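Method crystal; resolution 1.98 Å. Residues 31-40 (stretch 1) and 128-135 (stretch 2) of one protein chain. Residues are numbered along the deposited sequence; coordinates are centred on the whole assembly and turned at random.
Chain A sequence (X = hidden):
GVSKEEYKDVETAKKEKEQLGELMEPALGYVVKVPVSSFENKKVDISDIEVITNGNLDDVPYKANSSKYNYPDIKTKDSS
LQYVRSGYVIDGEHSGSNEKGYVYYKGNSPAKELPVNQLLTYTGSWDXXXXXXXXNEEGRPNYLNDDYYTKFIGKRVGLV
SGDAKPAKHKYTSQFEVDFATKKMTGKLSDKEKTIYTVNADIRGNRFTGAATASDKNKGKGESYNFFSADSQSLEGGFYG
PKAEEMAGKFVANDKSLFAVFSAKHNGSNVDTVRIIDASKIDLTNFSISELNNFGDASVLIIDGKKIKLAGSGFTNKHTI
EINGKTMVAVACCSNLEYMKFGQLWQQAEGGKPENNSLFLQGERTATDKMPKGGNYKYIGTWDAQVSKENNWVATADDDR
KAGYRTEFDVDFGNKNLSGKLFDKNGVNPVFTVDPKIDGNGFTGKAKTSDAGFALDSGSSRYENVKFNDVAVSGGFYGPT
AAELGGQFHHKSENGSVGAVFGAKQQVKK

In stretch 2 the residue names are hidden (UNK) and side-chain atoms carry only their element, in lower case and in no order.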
# COMPACT_ATOMS: atom_id res chain seq x y z
N VAL A 31 3.73 -0.61 15.75
CA VAL A 31 3.82 -1.22 17.09
C VAL A 31 4.34 -0.21 18.11
O VAL A 31 5.18 0.62 17.78
CB VAL A 31 4.73 -2.51 17.07
CG1 VAL A 31 6.09 -2.21 16.48
CG2 VAL A 31 4.86 -3.15 18.50
N VAL A 32 3.80 -0.23 19.32
CA VAL A 32 4.28 0.66 20.36
C VAL A 32 4.54 -0.11 21.65
O VAL A 32 3.85 -1.10 21.96
CB VAL A 32 3.31 1.85 20.61
CG1 VAL A 32 2.08 1.47 21.45
CG2 VAL A 32 4.06 3.00 21.28
N LYS A 33 5.56 0.37 22.38
CA LYS A 33 5.83 -0.09 23.75
C LYS A 33 4.84 0.47 24.78
O LYS A 33 4.43 1.66 24.71
CB LYS A 33 7.24 0.29 24.14
CG LYS A 33 7.71 -0.37 25.41
CD LYS A 33 9.24 -0.23 25.64
CE LYS A 33 9.74 1.18 25.39
NZ LYS A 33 8.80 2.23 25.87
N VAL A 34 4.43 -0.40 25.70
CA VAL A 34 3.53 0.02 26.78
C VAL A 34 4.40 0.98 27.67
O VAL A 34 5.50 0.60 28.06
CB VAL A 34 3.02 -1.24 27.54
CG1 VAL A 34 2.26 -0.86 28.82
CG2 VAL A 34 2.14 -2.11 26.63
N PRO A 35 3.92 2.21 27.92
CA PRO A 35 4.68 3.16 28.74
C PRO A 35 4.80 2.72 30.20
O PRO A 35 3.88 2.13 30.76
CB PRO A 35 3.81 4.42 28.70
CG PRO A 35 3.16 4.35 27.35
CD PRO A 35 2.78 2.88 27.24
N VAL A 36 5.92 3.08 30.80
CA VAL A 36 6.21 2.83 32.20
C VAL A 36 6.74 4.14 32.82
O VAL A 36 7.64 4.77 32.26
CB VAL A 36 7.26 1.69 32.32
CG1 VAL A 36 7.81 1.58 33.77
CG2 VAL A 36 6.63 0.33 31.84
N SER A 37 6.13 4.58 33.90
CA SER A 37 6.54 5.82 34.56
C SER A 37 7.32 5.48 35.84
O SER A 37 7.65 4.32 36.06
CB SER A 37 5.32 6.68 34.87
OG SER A 37 4.45 6.05 35.79
N SER A 38 7.64 6.50 36.65
CA SER A 38 8.38 6.30 37.90
C SER A 38 8.13 7.49 38.80
O SER A 38 7.56 8.49 38.36
CB SER A 38 9.88 6.23 37.62
OG SER A 38 10.32 7.50 37.17
N PHE A 39 8.56 7.38 40.07
CA PHE A 39 8.41 8.48 41.04
C PHE A 39 9.02 9.79 40.52
O PHE A 39 8.48 10.88 40.77
CB PHE A 39 9.01 8.10 42.42
CG PHE A 39 9.70 9.25 43.13
CD1 PHE A 39 8.97 10.16 43.93
CD2 PHE A 39 11.10 9.45 42.99
CE1 PHE A 39 9.61 11.25 44.57
CE2 PHE A 39 11.75 10.53 43.62
CZ PHE A 39 11.00 11.44 44.42
N GLU A 40 10.15 9.69 39.82
CA GLU A 40 10.85 10.85 39.27
C GLU A 40 10.19 11.47 38.01
O GLU A 40 10.23 12.71 37.85
CB GLU A 40 12.30 10.49 38.97
CG GLU A 40 12.78 11.15 37.67
CD GLU A 40 14.20 10.79 37.28
OE1 GLU A 40 14.47 9.59 37.07
OE2 GLU A 40 15.03 11.72 37.19
N UNK A 128 -5.57 -2.01 23.12
CA UNK A 128 -5.05 -0.69 23.48
C UNK A 128 -4.00 -0.82 24.53
O UNK A 128 -3.93 -1.85 25.25
c UNK A 128 -6.97 -0.48 27.74
c UNK A 128 -8.12 -1.21 27.64
c UNK A 128 -6.85 -0.26 25.31
c UNK A 128 -6.16 0.26 24.04
c UNK A 128 -8.04 -0.99 25.23
c UNK A 128 -6.33 0.02 26.58
c UNK A 128 -8.66 -1.48 26.38
N UNK A 129 -3.22 0.25 24.66
CA UNK A 129 -2.45 0.48 25.90
C UNK A 129 -2.69 1.92 26.35
O UNK A 129 -2.76 2.82 25.50
c UNK A 129 -0.92 0.17 25.79
c UNK A 129 -0.21 0.92 24.59
o UNK A 129 -0.27 0.54 27.02
N UNK A 130 -2.91 2.13 27.64
CA UNK A 130 -2.93 3.53 28.11
C UNK A 130 -1.50 4.06 28.29
O UNK A 130 -0.52 3.34 28.06
o UNK A 130 -2.95 3.24 30.49
c UNK A 130 -3.74 3.68 29.40
N UNK A 131 -1.37 5.34 28.63
CA UNK A 131 -0.08 5.82 29.09
C UNK A 131 0.07 5.45 30.57
O UNK A 131 -0.83 4.79 31.13
c UNK A 131 0.03 7.34 28.86
n UNK A 131 -0.64 9.44 29.83
o UNK A 131 -1.93 7.64 30.20
c UNK A 131 -0.93 8.14 29.70
N UNK A 132 1.18 5.88 31.19
CA UNK A 132 1.47 5.64 32.61
C UNK A 132 1.42 6.97 33.37
O UNK A 132 2.14 7.91 33.03
c UNK A 132 2.84 4.96 32.81
N UNK A 133 0.57 7.05 34.38
CA UNK A 133 0.40 8.30 35.15
C UNK A 133 0.28 8.02 36.61
O UNK A 133 -0.78 7.60 37.09
n UNK A 133 -1.46 11.48 34.44
c UNK A 133 -0.73 10.59 35.16
c UNK A 133 -0.81 9.11 34.72
o UNK A 133 -0.07 10.90 36.14
N UNK A 134 1.38 8.28 37.32
CA UNK A 134 1.46 8.07 38.77
C UNK A 134 0.99 9.25 39.60
O UNK A 134 0.91 9.15 40.83
c UNK A 134 2.63 5.63 40.47
c UNK A 134 3.30 6.29 39.28
c UNK A 134 4.82 6.17 39.38
c UNK A 134 2.91 7.76 39.16
N UNK A 135 0.70 10.37 38.94
CA UNK A 135 0.26 11.57 39.65
C UNK A 135 -1.01 11.37 40.47
O UNK A 135 -2.06 10.99 39.94
n UNK A 135 1.54 13.19 36.81
o UNK A 135 2.35 13.52 38.87
c UNK A 135 0.10 12.73 38.68
c UNK A 135 1.42 13.19 38.12

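Position 128 has seven side-chain carbons: one, then a ring of six. It lies out of reach of stretch 1. A carbocyclic ring without oxygen is Phe 128.

Position 129 has a first carbon carrying one oxygen and one carbon. The branched end faces Val 32, Val 34 and Pro 35. One oxygen and one carbon on the same atom make this Thr 129. Its CG2 lies 3.9 Å from CG1 of Val 32, and its OG1 lies 3.4 Å from CG1 of Val 34. The hydroxyl donates to the backbone within its own stretch, with OG1 of Thr 129 3.0 Å from O of position 130.

Position 130 has one carbon, then one oxygen. The CA-to-CB bond points away from stretch 1, and the contact is made by the backbone: O of position 130 lies 3.4 Å from CD of Pro 35. The short hydroxyl side chain is Ser 130. Its OG donates to O of position 131 at 2.7 Å.

Position 131 has two carbons, the second carrying one oxygen and one nitrogen. The nitrogen makes it an amide, not an acid: Asn 131. Its CB points away, and CG of Pro 35 packs 4.0 Å from its CA. Both amide ends are hydrogen-bonded elsewhere in the structure.

Position 132 has a single carbon. The CA-to-CB bond points toward stretch 1, and CB of position 132 lies 3.6 Å from O of Pro 35 and 3.5 Å from N of Ser 37. One carbon alone is Ala 132. Its CB is also 4.3 Å from CB of Pro 35, an apolar contact.

Position 133 again has two carbons, with one oxygen and one nitrogen on the second. The CA-to-CB bond points away from stretch 1. This is Asn 133. Its OD1 accepts from N of position 135 at 3.0 Å.

Position 134 has four carbons, forked at the second. The CA-to-CB bond points toward stretch 1. One terminal carbon reaches Ser 37 and the backbone of Ser 38. The fork identifies Leu 134. Its CD1 lies 3.6 Å from OG of Ser 37 and 3.6 Å from C of Ser 38.

Position 135 has two carbons, the second with one oxygen and one nitrogen. It does not touch stretch 1. It is Asn 135, whose ND2 makes a weak bond to OD1 of Asn 133 at 2.9 Å.

The stretches run nearly parallel, 10° apart. No hydrogen bond crosses between them. Contact rests on close packing: Thr 129, Ala 132 and Leu 134 point toward stretch 1, while Val 32, Pro 35 and Ser 37 point back. The two stretches together bury 413 Å², both sides summed.

Stretch 2 (128-135) FTSNANLN
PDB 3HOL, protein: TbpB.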